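Local coordinates for protein kinase containing Z-DNA binding domains (Danio rerio, PDB 4LB6) that binds left-handed Z-DNA through the Zalpha domain described here and, as a whole protein, probably phosphorylates the translation initiation factor eIF2alpha, at residues E13-D18 with K33-E38; C17-L20 with R25-V28; D30-K33 with E38-T41; Y47-Q50 with Q54-K57. All coordinates share one frame; numbering follows the deposited sequence. Where two conformers were deposited one is given.

Interaction 1 (E13-D18 with K33-E38); sequences EMRICD and KELKLE. With nucleotides of chain B.
The guanidinium of Arg15 lies against Leu35, with CG of the leucine over one of its faces. Leu37 comes up obliquely, its CD2 4.0 Å from Arg15 NH1. Near the rim of the guanidinium, tilted slightly out of its plane, sits the carbonyl oxygen of Leu35, which accepts a hydrogen bond of 2.9 Å from Arg15 NH2. The N-H points fairly straight at it (153°), although the donor meets the C=O from the side, at 108°, and tilted from the carbonyl plane. The bend at chi3 of Arg15 (69°) helps turn the guanidinium along the leucine, and the arginine and leucine side chains run antiparallel past one another. Arg15 NH1 also donates to a water at 3.0 Å; that water stands so close to Leu35 O that its second link is doubtful. Deeper in, Ile16 CG1 meets Leu35 CD1 at 3.9 Å, the Ile16 side chain lying roughly perpendicular to that of Leu35. Ile16 also packs on His45 and Leu46 of helix 39-51. With an alanine in place of Arg15, Leu35 O would probably lose its charged donor and the leucine its cover. This carbonyl lies near the C-terminal end of helix 28-35, and Lys36 has positive phi; a cation here therefore probably gains from the helix dipole, pinning the helix end to helix 10-23 above an apolar floor.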
# COMPACT_ATOMS: atom_id res chain seq x y z
N GLU A 13 3.54 25.26 -1.38
CA GLU A 13 4.81 25.14 -0.70
C GLU A 13 4.71 25.78 0.66
O GLU A 13 5.24 25.25 1.61
CB GLU A 13 5.99 25.67 -1.54
CG GLU A 13 6.48 24.63 -2.51
CD GLU A 13 7.57 25.04 -3.49
OE1 GLU A 13 8.28 26.03 -3.28
OE2 GLU A 13 7.73 24.31 -4.49
N MET A 14 4.02 26.92 0.77
CA MET A 14 3.81 27.54 2.08
C MET A 14 3.07 26.59 3.01
O MET A 14 3.42 26.46 4.21
CB MET A 14 3.04 28.86 1.93
CG MET A 14 2.53 29.41 3.26
SD MET A 14 1.68 30.98 3.03
CE MET A 14 2.86 31.84 2.00
N ARG A 15 2.05 25.93 2.48
CA ARG A 15 1.23 25.02 3.30
C ARG A 15 2.03 23.78 3.78
O ARG A 15 1.89 23.32 4.91
CB ARG A 15 -0.05 24.62 2.56
CG ARG A 15 -1.16 25.75 2.57
CD ARG A 15 -2.41 25.30 1.74
NE ARG A 15 -3.12 24.21 2.43
CZ ARG A 15 -3.74 23.16 1.86
NH1 ARG A 15 -3.75 22.98 0.53
NH2 ARG A 15 -4.34 22.28 2.65
N ILE A 16 2.91 23.29 2.93
CA ILE A 16 3.78 22.19 3.32
C ILE A 16 4.75 22.62 4.41
O ILE A 16 4.93 21.92 5.42
CB ILE A 16 4.58 21.67 2.11
CG1 ILE A 16 3.59 20.97 1.16
CG2 ILE A 16 5.67 20.61 2.59
CD1 ILE A 16 4.14 20.60 -0.28
N CYS A 17 5.35 23.79 4.22
CA CYS A 17 6.35 24.23 5.16
C CYS A 17 5.67 24.55 6.48
O CYS A 17 6.24 24.38 7.56
CB CYS A 17 7.08 25.46 4.65
SG CYS A 17 8.27 25.01 3.32
N ASP A 18 4.45 25.03 6.39
CA ASP A 18 3.73 25.38 7.62
C ASP A 18 3.37 24.11 8.41
O ASP A 18 3.41 24.08 9.63
CB ASP A 18 2.49 26.17 7.25
CG ASP A 18 1.69 26.58 8.46
OD1 ASP A 18 2.04 27.57 9.14
OD2 ASP A 18 0.68 25.89 8.70
N LYS A 33 -2.38 13.91 3.59
CA LYS A 33 -3.71 13.66 4.09
C LYS A 33 -4.25 14.89 4.82
O LYS A 33 -5.44 15.17 4.73
CB LYS A 33 -3.76 12.44 5.04
CG LYS A 33 -3.32 11.15 4.37
CD LYS A 33 -3.30 9.93 5.38
CE LYS A 33 -2.64 8.74 4.70
NZ LYS A 33 -2.60 7.55 5.62
N GLU A 34 -3.39 15.61 5.54
CA GLU A 34 -3.86 16.78 6.28
C GLU A 34 -4.18 17.89 5.30
O GLU A 34 -5.21 18.55 5.41
CB GLU A 34 -2.81 17.25 7.28
CG GLU A 34 -3.10 18.62 7.92
CD GLU A 34 -3.16 18.55 9.42
OE1 GLU A 34 -3.26 17.42 9.97
OE2 GLU A 34 -3.13 19.63 10.07
N LEU A 35 -3.33 18.07 4.30
CA LEU A 35 -3.48 19.16 3.34
C LEU A 35 -4.49 18.85 2.23
O LEU A 35 -4.84 19.73 1.43
CB LEU A 35 -2.12 19.50 2.72
CG LEU A 35 -1.03 19.96 3.69
CD1 LEU A 35 0.18 20.41 2.91
CD2 LEU A 35 -1.54 21.06 4.64
N LYS A 36 -4.94 17.59 2.16
CA LYS A 36 -5.81 17.13 1.09
C LYS A 36 -5.25 17.44 -0.29
O LYS A 36 -5.93 18.06 -1.10
CB LYS A 36 -7.25 17.66 1.28
CG LYS A 36 -7.85 17.35 2.63
CD LYS A 36 -9.24 17.97 2.76
CE LYS A 36 -9.56 18.49 4.17
NZ LYS A 36 -11.00 18.90 4.26
N LEU A 37 -4.00 17.04 -0.54
CA LEU A 37 -3.36 17.16 -1.85
C LEU A 37 -2.95 15.72 -2.31
O LEU A 37 -2.98 14.79 -1.51
CB LEU A 37 -2.10 18.01 -1.76
CG LEU A 37 -2.40 19.44 -1.25
CD1 LEU A 37 -1.04 20.03 -0.79
CD2 LEU A 37 -3.04 20.27 -2.36
N GLU A 38 -2.59 15.54 -3.58
CA GLU A 38 -2.06 14.23 -4.00
C GLU A 38 -0.69 14.07 -3.35
O GLU A 38 0.07 15.02 -3.27
CB GLU A 38 -1.90 14.17 -5.55
CG GLU A 38 -3.24 14.20 -6.33
CD GLU A 38 -3.91 12.81 -6.45
OE1 GLU A 38 -3.23 11.77 -6.28
OE2 GLU A 38 -5.12 12.74 -6.70
P DC B 2 -5.80 5.60 5.47
OP1 DC B 2 -7.28 5.28 5.37
OP2 DC B 2 -5.12 6.67 6.31
O5' DC B 2 -4.92 4.23 5.56
C5' DC B 2 -4.87 3.70 6.91
C4' DC B 2 -4.21 2.34 6.81
O4' DC B 2 -5.09 1.44 6.08
C3' DC B 2 -2.87 2.41 6.02
O3' DC B 2 -1.92 1.56 6.69
C2' DC B 2 -3.26 1.76 4.70
C1' DC B 2 -4.36 0.75 5.07
N1 DC B 2 -5.28 0.40 3.95
C2 DC B 2 -5.02 -0.82 3.30
O2 DC B 2 -4.01 -1.47 3.64
N3 DC B 2 -5.78 -1.19 2.27
C4 DC B 2 -6.82 -0.41 1.97
N4 DC B 2 -7.58 -0.75 0.93
C5 DC B 2 -7.10 0.85 2.59
C6 DC B 2 -6.33 1.20 3.63
O HOH W 1 -6.06 21.17 -0.07

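Interaction 2 (C17-L20 with R25-V28); sequences CDYL and RSTV
Tyr19 and Leu20 of helix 10-23 close over Ser26, in the link that leads to the second helix of this winged helix-turn-helix domain. At the start of the segment 17-20, Cys17 and Asp18 find partners other than the loop: the cysteine packs on Leu49, and the aspartate makes salt bridges with Arg21 and Arg22 of its own helix. Tyr19 is the first to meet the loop. Its CG stands anti to the backbone N (chi1 -175°), a setting that brings CE1 to 3.5 Å from Ser26 OG. The serine approaches at the rim of the ring and close to its plane, with Ser26 CB 3.9 Å from the same CE1, and so makes an edge contact. The ring also stacks with His23 and packs against helix 28-35, which places it in the angle between the first two helices. Leu20 follows with one methyl, CD2, set 3.7 Å from Ser26 CB, and the methylene is thus touched by an aromatic edge and by an aliphatic branch at roughly a right angle. All three residues are buried. The loop is anchored by backbone bonding of Ser26 to Trp67 of strand 66-69, which ties it to the wing, and by Thr27, whose side chain caps a backbone N of the next helix. The buried hydroxyl beside the Tyr19 edge and the Leu20 methyl is satisfied locally, Ser26 OG being hydrogen-bonded to Gly24 O.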
# COMPACT_ATOMS: atom_id res chain seq x y z
N CYS A 17 5.35 23.79 4.22
CA CYS A 17 6.35 24.23 5.16
C CYS A 17 5.67 24.55 6.48
O CYS A 17 6.24 24.38 7.56
CB CYS A 17 7.08 25.46 4.65
SG CYS A 17 8.27 25.01 3.32
N ASP A 18 4.45 25.03 6.39
CA ASP A 18 3.73 25.38 7.62
C ASP A 18 3.37 24.11 8.41
O ASP A 18 3.41 24.08 9.63
CB ASP A 18 2.49 26.17 7.25
CG ASP A 18 1.69 26.58 8.46
OD1 ASP A 18 2.04 27.57 9.14
OD2 ASP A 18 0.68 25.89 8.70
N TYR A 19 3.00 23.06 7.68
CA TYR A 19 2.79 21.76 8.31
C TYR A 19 4.06 21.28 9.07
O TYR A 19 4.00 20.88 10.28
CB TYR A 19 2.31 20.72 7.27
CG TYR A 19 1.98 19.40 7.91
CD1 TYR A 19 2.98 18.49 8.19
CD2 TYR A 19 0.70 19.10 8.32
CE1 TYR A 19 2.70 17.31 8.84
CE2 TYR A 19 0.41 17.87 8.95
CZ TYR A 19 1.42 17.02 9.22
OH TYR A 19 1.19 15.80 9.87
N LEU A 20 5.19 21.33 8.38
CA LEU A 20 6.45 20.96 9.01
C LEU A 20 6.81 21.89 10.19
O LEU A 20 7.34 21.43 11.19
CB LEU A 20 7.57 20.92 7.99
CG LEU A 20 7.43 19.83 6.90
CD1 LEU A 20 8.52 20.00 5.87
CD2 LEU A 20 7.44 18.38 7.43
N ARG A 25 9.36 16.62 12.22
CA ARG A 25 9.65 15.48 11.35
C ARG A 25 8.36 14.81 10.91
O ARG A 25 7.57 14.39 11.75
CB ARG A 25 10.56 14.47 12.09
CG ARG A 25 12.04 14.84 12.08
CD ARG A 25 12.89 14.11 13.12
NE ARG A 25 13.19 12.74 12.74
CZ ARG A 25 13.97 12.39 11.72
NH1 ARG A 25 14.54 13.32 10.94
NH2 ARG A 25 14.18 11.10 11.46
N SER A 26 8.17 14.70 9.58
CA SER A 26 6.96 14.12 9.02
C SER A 26 7.25 13.38 7.72
O SER A 26 8.22 13.71 7.00
CB SER A 26 5.97 15.23 8.72
OG SER A 26 5.74 16.01 9.86
N THR A 27 6.42 12.38 7.42
CA THR A 27 6.48 11.71 6.12
C THR A 27 5.51 12.40 5.15
O THR A 27 4.64 13.20 5.56
CB THR A 27 6.06 10.23 6.23
OG1 THR A 27 4.69 10.19 6.65
CG2 THR A 27 6.97 9.51 7.28
N VAL A 28 5.67 12.13 3.87
CA VAL A 28 4.75 12.70 2.88
C VAL A 28 3.30 12.26 3.19
O VAL A 28 2.34 12.99 2.91
CB VAL A 28 5.14 12.35 1.42
CG1 VAL A 28 5.14 10.78 1.14
CG2 VAL A 28 4.28 13.18 0.39

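Interaction 3 (D30-K33 with E38-T41); sequences DIFK and EKST. With nucleotides of chain C; nucleotides of chain D; nucleotides of chain B.
Phe32 and Lys39 bring their backbones to a CA-CA distance of 5.5 Å where helix 28-35 gives way, through a short turn, to helix 39-51, the recognition helix of the helix-turn-helix. Phe32 CG sits between the backbone N and the carbonyl carbon (chi1 89°), and the ring rises from the helix to stand against the start of the next one. Lys39 lays the methylene of its CB over one face in a CH-pi contact, 3.9 Å from CB to the centroid of the Phe32 ring and 28° off the normal. On the opposite face, shifted toward the rim, lies Lys33 CG, so the ring is flanked by the aliphatic parts of two lysines. Its far edge looks at DNA: Phe32 CZ is 3.6 Å from O5' of DG7 of chain D, which lies near the ring plane. The two lysines then part. Lys33 runs out extended, and its NZ donates to OP2 of DC2 of chain B at 2.8 Å. Lys39 bends at chi3 and chi4, bringing NZ to OP1 of DG5 of chain C, a hydrogen bond of 2.6 Å. Glu38, whose main chain meets Phe32 CB, sends its carboxylate to Arg44 of the second subunit. The contact thus couples an apolar ring grip to charge: the aromatic probably steadies the lysine stems, while their ammonium ends probably offset the negative charge of phosphates belonging to different DNA strands.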
# COMPACT_ATOMS: atom_id res chain seq x y z
N ASP A 30 1.83 11.79 6.11
CA ASP A 30 1.40 12.77 7.12
C ASP A 30 0.85 14.04 6.48
O ASP A 30 -0.23 14.53 6.81
CB ASP A 30 2.57 13.15 8.05
CG ASP A 30 2.96 12.02 8.99
OD1 ASP A 30 2.04 11.24 9.32
OD2 ASP A 30 4.17 11.90 9.37
N ILE A 31 1.64 14.59 5.56
CA ILE A 31 1.39 15.92 5.00
C ILE A 31 0.22 15.88 3.98
O ILE A 31 -0.73 16.67 4.07
CB ILE A 31 2.63 16.42 4.27
CG1 ILE A 31 3.81 16.52 5.24
CG2 ILE A 31 2.36 17.80 3.69
CD1 ILE A 31 5.20 16.62 4.51
N PHE A 32 0.22 14.92 3.05
CA PHE A 32 -0.84 14.98 2.01
C PHE A 32 -2.25 14.72 2.55
O PHE A 32 -3.23 15.24 2.02
CB PHE A 32 -0.49 14.11 0.74
CG PHE A 32 -0.95 12.65 0.78
CD1 PHE A 32 -2.26 12.28 0.53
CD2 PHE A 32 -0.02 11.65 0.99
CE1 PHE A 32 -2.66 10.95 0.55
CE2 PHE A 32 -0.41 10.31 1.03
CZ PHE A 32 -1.74 9.94 0.81
N LYS A 33 -2.38 13.91 3.59
CA LYS A 33 -3.71 13.66 4.09
C LYS A 33 -4.25 14.89 4.82
O LYS A 33 -5.44 15.17 4.73
CB LYS A 33 -3.76 12.44 5.04
CG LYS A 33 -3.32 11.15 4.37
CD LYS A 33 -3.30 9.93 5.38
CE LYS A 33 -2.64 8.74 4.70
NZ LYS A 33 -2.60 7.55 5.62
N GLU A 38 -2.59 15.54 -3.58
CA GLU A 38 -2.06 14.23 -4.00
C GLU A 38 -0.69 14.07 -3.35
O GLU A 38 0.07 15.02 -3.27
CB GLU A 38 -1.90 14.17 -5.55
CG GLU A 38 -3.24 14.20 -6.33
CD GLU A 38 -3.91 12.81 -6.45
OE1 GLU A 38 -3.23 11.77 -6.28
OE2 GLU A 38 -5.12 12.74 -6.70
N LYS A 39 -0.35 12.85 -3.02
CA LYS A 39 0.99 12.50 -2.51
C LYS A 39 2.05 12.93 -3.50
O LYS A 39 3.04 13.55 -3.10
CB LYS A 39 1.09 11.00 -2.27
CG LYS A 39 2.47 10.52 -1.74
CD LYS A 39 2.54 9.02 -1.43
CE LYS A 39 2.69 8.11 -2.64
NZ LYS A 39 4.16 8.04 -3.06
N SER A 40 1.84 12.69 -4.79
CA SER A 40 2.86 13.04 -5.76
C SER A 40 3.07 14.57 -5.80
O SER A 40 4.22 15.06 -6.00
CB SER A 40 2.46 12.52 -7.14
OG SER A 40 1.25 13.16 -7.50
N THR A 41 2.00 15.36 -5.63
CA THR A 41 2.17 16.82 -5.61
C THR A 41 2.96 17.24 -4.39
O THR A 41 3.81 18.12 -4.45
CB THR A 41 0.79 17.48 -5.56
OG1 THR A 41 0.06 17.08 -6.74
CG2 THR A 41 0.92 19.01 -5.44
P DG C 5 5.49 10.18 -5.79
OP1 DG C 5 5.10 10.08 -4.37
OP2 DG C 5 4.50 10.08 -6.92
O5' DG C 5 6.33 11.51 -5.96
C5' DG C 5 6.82 11.96 -7.30
C4' DG C 5 7.80 13.11 -7.15
O4' DG C 5 8.93 12.73 -6.36
C3' DG C 5 8.42 13.49 -8.52
O3' DG C 5 7.58 14.56 -8.97
C2' DG C 5 9.77 14.03 -8.14
C1' DG C 5 10.15 13.34 -6.83
N9 DG C 5 11.12 12.24 -6.87
C8 DG C 5 12.25 12.19 -6.10
N7 DG C 5 12.94 11.07 -6.22
C5 DG C 5 12.25 10.34 -7.19
C6 DG C 5 12.51 9.03 -7.68
O6 DG C 5 13.44 8.29 -7.38
N1 DG C 5 11.54 8.58 -8.59
C2 DG C 5 10.42 9.32 -8.91
N2 DG C 5 9.54 8.74 -9.77
N3 DG C 5 10.18 10.57 -8.40
C4 DG C 5 11.11 11.01 -7.54
P DG D 7 -0.79 6.08 0.00
OP1 DG D 7 -0.48 7.04 -0.98
OP2 DG D 7 -0.11 5.79 1.32
O5' DG D 7 -2.31 6.40 0.42
C5' DG D 7 -2.97 5.72 1.50
C4' DG D 7 -4.43 6.04 1.48
O4' DG D 7 -5.10 5.53 0.38
C3' DG D 7 -4.99 5.10 2.54
O3' DG D 7 -4.87 6.04 3.52
C2' DG D 7 -6.41 4.96 2.19
C1' DG D 7 -6.39 5.06 0.71
N9 DG D 7 -6.46 3.82 -0.06
C8 DG D 7 -7.41 3.57 -1.02
N7 DG D 7 -7.24 2.41 -1.62
C5 DG D 7 -6.10 1.87 -1.01
C6 DG D 7 -5.46 0.59 -1.24
O6 DG D 7 -5.72 -0.21 -2.09
N1 DG D 7 -4.35 0.39 -0.44
C2 DG D 7 -3.97 1.32 0.52
N2 DG D 7 -2.83 1.05 1.18
N3 DG D 7 -4.53 2.53 0.76
C4 DG D 7 -5.64 2.69 -0.00
P DC B 2 -5.80 5.60 5.47
OP1 DC B 2 -7.28 5.28 5.37
OP2 DC B 2 -5.12 6.67 6.31
O5' DC B 2 -4.92 4.23 5.56
C5' DC B 2 -4.87 3.70 6.91
C4' DC B 2 -4.21 2.34 6.81
O4' DC B 2 -5.09 1.44 6.08
C3' DC B 2 -2.87 2.41 6.02
O3' DC B 2 -1.92 1.56 6.69
C2' DC B 2 -3.26 1.76 4.70
C1' DC B 2 -4.36 0.75 5.07
N1 DC B 2 -5.28 0.40 3.95
C2 DC B 2 -5.02 -0.82 3.30
O2 DC B 2 -4.01 -1.47 3.64
N3 DC B 2 -5.78 -1.19 2.27
C4 DC B 2 -6.82 -0.41 1.97
N4 DC B 2 -7.58 -0.75 0.93
C5 DC B 2 -7.10 0.85 2.59
C6 DC B 2 -6.33 1.20 3.63

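Interaction 4 (Y47-Q50 with Q54-K57); sequences YSLQ and QVFK. With nucleotides of chain C.
Gln50 reaches Lys57 because its CG is anti to the backbone N (chi1 165°) and the chain extended, while Lys57 bends at chi4 (-56°) to bring NZ to the Gln50 amide. The bond, 2.9 Å from Lys57 NZ to Gln50 OE1, lies in the carbonyl plane and uses a lone pair of the amide oxygen, which also accepts from a water. The helix end is sewn to the strand: Gln54 N gives Leu49 O a bond of 2.9 Å nearly along the C=O axis, and Val55 N adds a weak one to the same oxygen. Leu49 CB packs on Val55 CG2 at 3.8 Å. Tyr47 OH touches Lys57 CE but donates to OP1 of DC4 of chain C at 2.6 Å. Over the centre of one face stands C8 of DG5 of chain C, 3.4 Å above the plane, the tyrosine-guanine contact by which Zalpha domains recognise the syn guanine of Z-DNA. The Tyr47 and Trp67 rings also pack edge-to-face. Were Tyr47 a leucine, the phosphate would probably lose its hydroxyl donor and guanine C8 its aromatic partner. Ring face and hydroxyl thus contact base and phosphate of successive nucleotides, while Lys57 probably adds positive charge near the phosphate without touching it.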
# COMPACT_ATOMS: atom_id res chain seq x y z
N TYR A 47 10.75 17.73 -2.72
CA TYR A 47 12.05 17.56 -3.40
C TYR A 47 12.54 18.91 -3.92
O TYR A 47 13.73 19.27 -3.79
CB TYR A 47 12.03 16.48 -4.51
CG TYR A 47 12.17 15.10 -3.87
CD1 TYR A 47 11.03 14.38 -3.45
CD2 TYR A 47 13.44 14.60 -3.54
CE1 TYR A 47 11.17 13.14 -2.80
CE2 TYR A 47 13.59 13.36 -2.91
CZ TYR A 47 12.47 12.64 -2.51
OH TYR A 47 12.64 11.39 -1.90
N SER A 48 11.63 19.69 -4.49
CA SER A 48 11.97 21.08 -4.89
C SER A 48 12.43 21.98 -3.73
O SER A 48 13.37 22.79 -3.88
CB SER A 48 10.79 21.75 -5.60
OG SER A 48 11.10 23.12 -5.80
N LEU A 49 11.73 21.90 -2.60
CA LEU A 49 12.14 22.67 -1.42
C LEU A 49 13.46 22.17 -0.85
O LEU A 49 14.20 22.92 -0.22
CB LEU A 49 11.08 22.60 -0.33
CG LEU A 49 9.80 23.33 -0.60
CD1 LEU A 49 8.62 22.79 0.23
CD2 LEU A 49 10.06 24.82 -0.31
N GLN A 50 13.73 20.88 -1.00
CA GLN A 50 15.00 20.35 -0.53
C GLN A 50 16.14 20.96 -1.40
O GLN A 50 17.25 21.33 -0.90
CB GLN A 50 14.97 18.83 -0.63
CG GLN A 50 16.32 18.15 -0.51
CD GLN A 50 16.32 16.73 -1.05
OE1 GLN A 50 16.47 15.79 -0.29
NE2 GLN A 50 16.16 16.56 -2.39
N GLN A 54 15.33 24.65 1.83
CA GLN A 54 14.29 25.03 2.77
C GLN A 54 13.81 23.87 3.68
O GLN A 54 13.36 24.10 4.78
CB GLN A 54 13.12 25.67 2.03
CG GLN A 54 13.44 27.05 1.48
CD GLN A 54 12.36 27.58 0.56
OE1 GLN A 54 12.48 27.48 -0.67
NE2 GLN A 54 11.30 28.16 1.14
N VAL A 55 13.91 22.62 3.21
CA VAL A 55 13.61 21.45 4.02
C VAL A 55 14.71 20.42 3.76
O VAL A 55 15.48 20.52 2.80
CB VAL A 55 12.24 20.78 3.63
CG1 VAL A 55 11.07 21.82 3.68
CG2 VAL A 55 12.35 20.12 2.25
N PHE A 56 14.76 19.39 4.59
CA PHE A 56 15.71 18.30 4.30
C PHE A 56 15.11 16.99 4.66
O PHE A 56 14.18 16.91 5.46
CB PHE A 56 17.04 18.49 5.03
CG PHE A 56 16.92 18.41 6.53
CD1 PHE A 56 16.38 19.45 7.24
CD2 PHE A 56 17.33 17.28 7.22
CE1 PHE A 56 16.28 19.40 8.63
CE2 PHE A 56 17.21 17.21 8.60
CZ PHE A 56 16.69 18.28 9.30
N LYS A 57 15.60 15.93 4.03
CA LYS A 57 15.09 14.63 4.39
C LYS A 57 16.23 13.81 4.94
O LYS A 57 17.40 14.05 4.63
CB LYS A 57 14.45 13.93 3.19
CG LYS A 57 15.40 13.20 2.31
CD LYS A 57 14.68 12.59 1.13
CE LYS A 57 15.69 11.94 0.19
NZ LYS A 57 16.73 12.94 -0.23
P DG C 5 5.49 10.18 -5.79
OP1 DG C 5 5.10 10.08 -4.37
OP2 DG C 5 4.50 10.08 -6.92
O5' DG C 5 6.33 11.51 -5.96
C5' DG C 5 6.82 11.96 -7.30
C4' DG C 5 7.80 13.11 -7.15
O4' DG C 5 8.93 12.73 -6.36
C3' DG C 5 8.42 13.49 -8.52
O3' DG C 5 7.58 14.56 -8.97
C2' DG C 5 9.77 14.03 -8.14
C1' DG C 5 10.15 13.34 -6.83
N9 DG C 5 11.12 12.24 -6.87
C8 DG C 5 12.25 12.19 -6.10
N7 DG C 5 12.94 11.07 -6.22
C5 DG C 5 12.25 10.34 -7.19
C6 DG C 5 12.51 9.03 -7.68
O6 DG C 5 13.44 8.29 -7.38
N1 DG C 5 11.54 8.58 -8.59
C2 DG C 5 10.42 9.32 -8.91
N2 DG C 5 9.54 8.74 -9.77
N3 DG C 5 10.18 10.57 -8.40
C4 DG C 5 11.11 11.01 -7.54
P DC C 4 9.84 8.75 -1.79
OP1 DC C 4 10.52 10.05 -1.41
OP2 DC C 4 8.34 8.61 -1.47
O5' DC C 4 10.05 8.63 -3.32
C5' DC C 4 9.74 9.76 -4.26
C4' DC C 4 8.93 9.35 -5.47
O4' DC C 4 9.74 8.35 -6.21
C3' DC C 4 7.59 8.64 -5.13
O3' DC C 4 6.54 9.01 -6.07
C2' DC C 4 7.97 7.13 -5.32
C1' DC C 4 8.90 7.28 -6.52
N1 DC C 4 9.75 6.08 -6.62
C2 DC C 4 9.34 5.04 -7.43
O2 DC C 4 8.31 5.14 -8.06
N3 DC C 4 10.09 3.90 -7.47
C4 DC C 4 11.20 3.81 -6.71
N4 DC C 4 11.89 2.62 -6.85
C5 DC C 4 11.62 4.85 -5.82
C6 DC C 4 10.85 5.95 -5.81
O HOH W 2 17.97 21.09 1.57
O HOH W 3 17.37 13.72 -3.48
O HOH W 4 17.91 16.74 1.64

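In the fold
The four contacts tie the three helices of the domain to one another and to its wing. Interactions 1 and 2 share Cys17 and Asp18 on helix 10-23, their centres about 8 Å apart, and meet where Glu34 CD packs 3.7 Å from Tyr19 CE2. Interaction 3 continues from interaction 1 through Lys33 and Glu38, with centres about 7 Å apart, and joins interaction 2 where Tyr19 and Leu20 pack on Ile31. Interactions 3 and 4 do not touch: their centres lie about 15 Å apart on opposite sides of the chain's centre. Both, however, sit on helix 39-51 and contact DG5 of chain C, at its phosphate and at its base respectively. Leu20 CD1 on Val55 CG1 (3.8 Å) links interaction 2 to interaction 4.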